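Local coordinates for Sts-2 protein (Mus musculus, PDB 3D4I) that is the 2H-phosphatase (phosphoglycerate mutase-like) domain of a suppressor of T-cell receptor signalling and has acid-dependent phosphatase activity, at residues His106-Leu111 with Lys115-Arg120; Val101-His106 with Leu198-Ser203. All blocks are in the same frame, centred on the assembly; numbering follows the deposited sequence.

Interaction 1 (His106-Leu111 with Lys115-Arg120); sequences HILEEL and KKLKIR
Leu117 is the first residue after the turn to meet the helix, and it does so through Leu108. Its CA-CB bond points toward the helix, and CD1 lies 3.9 Å from CD2 of Leu108; CB of Leu117 is almost as near to the same methyl. The two leucine side chains cross at about a right angle, so the CD2 branch of Leu108 rests against the base and one branch of its partner. The CA atoms of Leu108 and Leu117, 7.9 Å apart, are the nearest pair of CA atoms across the two segments. Ile119 supplies the second half of the contact. With CG1 anti to the carbonyl carbon (chi1 -63°), the longer arm of Ile119 extends to the helix: CG1 lies 3.7 Å from Leu108 CD1, and the end methyl CD1 is 4.1 Å from that same atom. Leu108 is therefore forked, one methyl spent on Leu117 and the other on Ile119, with no hydrogen bond between the segments. An alanine in place of Leu108 would probably leave Leu117 CD1 and Ile119 CG1 facing a gap where the two methyls had been. Val92 of strand 89-94 and Leu113 in the intervening loop also touch Leu108, while the backbone of Arg120 hydrogen-bonds to that strand. Strand 89-94, helix 98-111 and strand 119-121 form a beta-alpha-beta unit with adjacent parallel strands, and this contact packs the end of its helix onto the chain returning to the sheet edge, as in the alpha/beta fold of histidine phosphatases.

Interaction 2 (Val101-His106 with Leu198-Ser203); sequences VQTAKH and LIVSHS
Val200 has CG1 anti to its backbone N (chi1 -177°) and CG2 anti to its carbonyl carbon, which spreads its two methyls over neighbouring residues of the helix. In Thr103, chi1 of -58° sets CG2 anti to the backbone N and OG1 anti to the carbonyl carbon. Val200 CG1 comes against the carbon side of this threonine, 3.8 Å from both Thr103 CB and Thr103 CG2, the two side chains meeting at a slant. The same methyl lies 3.9 Å from the backbone N of Ala104. Val200 CG2 takes the next position along, 4.0 Å from Ala104 CB and 4.1 Å from Ala104 CA. The small alanine lets helix and strand come close: the CA atoms of Ala104 and Val200 are 6.1 Å apart. All three residues are buried, and Ala104 also touches Val92 of the adjoining strand 89-94. The hydroxyl of Thr103 is satisfied away from Val200, through hydrogen bonds with Arg99 O one turn earlier in the helix and with Gly18 N, while its side chain also touches His17. Helix 98-111 is thus laid against the parallel part of the mixed sheet, at the part of strand 196-201 that leads into His202. Since no hydrogen bond joins the two segments, they are held by close apolar fit, with threonine presenting carbon to the valine and directing its polar atom to backbone partners.

Helix 98-111 carries both interactions: its earlier turns enter interaction 2 and its last turns interaction 1, with His106 common to the two ranges. Their centres lie 10 Å apart and they touch directly, Ile119 CD1 packing 4.1 Å from Ala104 CB and Ile107 CG2 lying 3.8 Å from Leu198 CD1. Along the chain, interaction 1 is a short-range closure nested within the loop of some ninety residues that interaction 2 closes. Both reach the same mixed sheet, at edge strand 119-121 and at central strand 196-201, with strand 89-94 between them. One helix thus spans three neighbouring parallel strands, so that the two contacts join into one largely buried apolar layer within the histidine phosphatase domain.

Interaction 1 (His106-Leu111 with Lys115-Arg120)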
# COMPACT_ATOMS: atom_id res chain seq x y z
N HIS A 106 0.69 -13.83 -1.54
CA HIS A 106 1.59 -12.66 -1.49
C HIS A 106 2.53 -12.71 -0.28
O HIS A 106 3.73 -12.42 -0.39
CB HIS A 106 0.76 -11.36 -1.53
CG HIS A 106 0.12 -11.11 -2.86
ND1 HIS A 106 0.84 -11.00 -4.03
CD2 HIS A 106 -1.18 -10.93 -3.20
CE1 HIS A 106 0.01 -10.77 -5.03
NE2 HIS A 106 -1.23 -10.74 -4.55
N ILE A 107 2.02 -13.13 0.87
CA ILE A 107 2.87 -13.37 2.03
C ILE A 107 3.98 -14.40 1.72
O ILE A 107 5.16 -14.14 1.97
CB ILE A 107 2.04 -13.82 3.27
CG1 ILE A 107 1.14 -12.69 3.76
CG2 ILE A 107 2.94 -14.33 4.40
CD1 ILE A 107 0.12 -13.14 4.81
N LEU A 108 3.60 -15.55 1.17
CA LEU A 108 4.56 -16.60 0.81
C LEU A 108 5.61 -16.16 -0.21
O LEU A 108 6.77 -16.57 -0.12
CB LEU A 108 3.84 -17.84 0.30
CG LEU A 108 3.20 -18.78 1.33
CD1 LEU A 108 2.19 -19.66 0.61
CD2 LEU A 108 4.27 -19.65 2.02
N GLU A 109 5.21 -15.36 -1.20
CA GLU A 109 6.13 -14.84 -2.21
C GLU A 109 7.21 -13.97 -1.56
O GLU A 109 8.41 -14.12 -1.85
CB GLU A 109 5.38 -14.13 -3.33
CG GLU A 109 4.86 -15.09 -4.39
CD GLU A 109 3.89 -14.44 -5.38
OE1 GLU A 109 3.74 -13.19 -5.39
OE2 GLU A 109 3.27 -15.19 -6.16
N GLU A 110 6.80 -13.13 -0.61
CA GLU A 110 7.75 -12.27 0.09
C GLU A 110 8.59 -13.01 1.12
O GLU A 110 9.70 -12.58 1.44
CB GLU A 110 7.04 -11.10 0.76
CG GLU A 110 6.47 -10.07 -0.20
CD GLU A 110 7.53 -9.37 -1.03
OE1 GLU A 110 8.65 -9.11 -0.52
OE2 GLU A 110 7.22 -9.11 -2.21
N LEU A 111 8.05 -14.12 1.63
CA LEU A 111 8.84 -15.03 2.48
C LEU A 111 9.82 -15.90 1.68
O LEU A 111 10.66 -16.56 2.27
CB LEU A 111 7.90 -15.99 3.21
CG LEU A 111 7.63 -16.09 4.72
CD1 LEU A 111 8.68 -15.43 5.65
CD2 LEU A 111 6.23 -15.73 5.09
N LYS A 115 7.13 -21.69 -3.50
CA LYS A 115 7.31 -22.99 -4.16
C LYS A 115 7.57 -24.12 -3.15
O LYS A 115 7.39 -25.29 -3.47
CB LYS A 115 8.46 -22.93 -5.16
CG LYS A 115 8.37 -21.81 -6.19
CD LYS A 115 9.71 -21.72 -6.93
CE LYS A 115 9.81 -20.46 -7.78
NZ LYS A 115 11.07 -20.48 -8.59
N LYS A 116 8.01 -23.77 -1.95
CA LYS A 116 8.28 -24.74 -0.90
C LYS A 116 6.99 -25.18 -0.20
O LYS A 116 6.76 -26.37 -0.02
CB LYS A 116 9.29 -24.18 0.12
CG LYS A 116 9.57 -25.10 1.28
CD LYS A 116 10.64 -24.54 2.21
CE LYS A 116 10.69 -25.31 3.54
NZ LYS A 116 11.15 -26.72 3.39
N LEU A 117 6.15 -24.22 0.18
CA LEU A 117 4.91 -24.54 0.89
C LEU A 117 3.70 -24.41 -0.01
O LEU A 117 3.54 -23.40 -0.68
CB LEU A 117 4.75 -23.64 2.11
CG LEU A 117 5.91 -23.60 3.09
CD1 LEU A 117 5.65 -22.61 4.23
CD2 LEU A 117 6.17 -25.00 3.65
N LYS A 118 2.84 -25.42 0.01
CA LYS A 118 1.56 -25.35 -0.67
C LYS A 118 0.49 -24.78 0.25
O LYS A 118 0.44 -25.11 1.45
CB LYS A 118 1.09 -26.73 -1.15
CG LYS A 118 2.11 -27.53 -1.93
CD LYS A 118 1.45 -28.69 -2.66
CE LYS A 118 2.49 -29.71 -3.07
NZ LYS A 118 3.53 -29.12 -3.96
N ILE A 119 -0.38 -23.96 -0.32
CA ILE A 119 -1.49 -23.39 0.42
C ILE A 119 -2.54 -24.45 0.60
O ILE A 119 -3.03 -25.01 -0.38
CB ILE A 119 -2.09 -22.16 -0.30
CG1 ILE A 119 -1.05 -21.02 -0.40
CG2 ILE A 119 -3.38 -21.69 0.41
CD1 ILE A 119 -1.36 -19.99 -1.50
N ARG A 120 -2.89 -24.72 1.86
CA ARG A 120 -3.93 -25.67 2.17
C ARG A 120 -5.26 -24.95 2.30
O ARG A 120 -5.47 -24.21 3.26
CB ARG A 120 -3.59 -26.41 3.46
CG ARG A 120 -2.53 -27.46 3.21
CD ARG A 120 -1.63 -27.65 4.40
NE ARG A 120 -0.76 -28.81 4.20
CZ ARG A 120 0.09 -29.28 5.10
NH1 ARG A 120 0.21 -28.67 6.27
NH2 ARG A 120 0.81 -30.35 4.83

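Interaction 2 (Val101-His106 with Leu198-Ser203)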
# COMPACT_ATOMS: atom_id res chain seq x y z
N VAL A 101 -6.97 -16.54 -0.17
CA VAL A 101 -5.93 -17.25 -0.95
C VAL A 101 -4.89 -16.26 -1.56
O VAL A 101 -3.68 -16.56 -1.58
CB VAL A 101 -6.52 -18.23 -2.02
CG1 VAL A 101 -5.42 -18.96 -2.75
CG2 VAL A 101 -7.43 -19.28 -1.39
N GLN A 102 -5.34 -15.09 -2.02
CA GLN A 102 -4.40 -14.09 -2.56
C GLN A 102 -3.44 -13.54 -1.49
O GLN A 102 -2.22 -13.40 -1.71
CB GLN A 102 -5.14 -12.93 -3.24
CG GLN A 102 -5.75 -13.32 -4.61
CD GLN A 102 -6.58 -12.20 -5.20
OE1 GLN A 102 -7.33 -11.50 -4.49
NE2 GLN A 102 -6.48 -12.04 -6.53
N THR A 103 -4.00 -13.21 -0.35
CA THR A 103 -3.21 -12.73 0.80
C THR A 103 -2.15 -13.79 1.13
O THR A 103 -0.97 -13.46 1.31
CB THR A 103 -4.10 -12.41 2.03
OG1 THR A 103 -5.09 -11.44 1.70
CG2 THR A 103 -3.25 -11.85 3.21
N ALA A 104 -2.57 -15.07 1.20
CA ALA A 104 -1.64 -16.16 1.48
C ALA A 104 -0.50 -16.22 0.46
O ALA A 104 0.67 -16.31 0.84
CB ALA A 104 -2.37 -17.52 1.56
N LYS A 105 -0.84 -16.17 -0.83
CA LYS A 105 0.17 -16.21 -1.90
C LYS A 105 1.18 -15.06 -1.76
O LYS A 105 2.37 -15.27 -1.84
CB LYS A 105 -0.51 -16.17 -3.28
CG LYS A 105 0.46 -16.08 -4.50
CD LYS A 105 -0.34 -15.85 -5.82
CE LYS A 105 0.48 -15.98 -7.09
NZ LYS A 105 -0.37 -15.58 -8.26
N HIS A 106 0.69 -13.83 -1.54
CA HIS A 106 1.59 -12.66 -1.49
C HIS A 106 2.53 -12.71 -0.28
O HIS A 106 3.73 -12.42 -0.39
CB HIS A 106 0.76 -11.36 -1.53
CG HIS A 106 0.12 -11.11 -2.86
ND1 HIS A 106 0.84 -11.00 -4.03
CD2 HIS A 106 -1.18 -10.93 -3.20
CE1 HIS A 106 0.01 -10.77 -5.03
NE2 HIS A 106 -1.23 -10.74 -4.55
N LEU A 198 0.55 -20.50 9.38
CA LEU A 198 -0.30 -19.33 9.09
C LEU A 198 -1.74 -19.76 8.82
O LEU A 198 -1.97 -20.75 8.13
CB LEU A 198 0.27 -18.54 7.90
CG LEU A 198 1.78 -18.19 7.87
CD1 LEU A 198 2.09 -17.32 6.64
CD2 LEU A 198 2.22 -17.45 9.12
N ILE A 199 -2.69 -19.03 9.39
CA ILE A 199 -4.10 -19.24 9.18
C ILE A 199 -4.60 -17.93 8.55
O ILE A 199 -4.81 -16.95 9.24
CB ILE A 199 -4.87 -19.51 10.52
CG1 ILE A 199 -4.30 -20.73 11.29
CG2 ILE A 199 -6.38 -19.65 10.28
CD1 ILE A 199 -4.30 -22.04 10.56
N VAL A 200 -4.75 -17.92 7.22
CA VAL A 200 -5.06 -16.68 6.51
C VAL A 200 -6.55 -16.68 6.23
O VAL A 200 -7.04 -17.50 5.43
CB VAL A 200 -4.29 -16.57 5.18
CG1 VAL A 200 -4.61 -15.21 4.50
CG2 VAL A 200 -2.77 -16.73 5.43
N SER A 201 -7.27 -15.79 6.89
CA SER A 201 -8.72 -15.92 6.98
C SER A 201 -9.35 -14.54 7.15
O SER A 201 -8.82 -13.54 6.63
CB SER A 201 -9.07 -16.88 8.13
OG SER A 201 -10.46 -17.15 8.21
N HIS A 202 -10.47 -14.50 7.88
CA HIS A 202 -11.37 -13.38 8.00
C HIS A 202 -11.23 -12.77 9.38
O HIS A 202 -10.63 -13.39 10.25
CB HIS A 202 -12.81 -13.87 7.80
CG HIS A 202 -13.00 -14.59 6.49
ND1 HIS A 202 -13.31 -13.93 5.32
CD2 HIS A 202 -12.83 -15.89 6.15
CE1 HIS A 202 -13.38 -14.80 4.32
NE2 HIS A 202 -13.07 -16.00 4.80
N SER A 203 -11.77 -11.57 9.58
CA SER A 203 -11.69 -10.91 10.89
C SER A 203 -12.25 -11.83 11.98
O SER A 203 -11.67 -11.96 13.05
CB SER A 203 -12.45 -9.59 10.87
OG SER A 203 -11.75 -8.64 10.08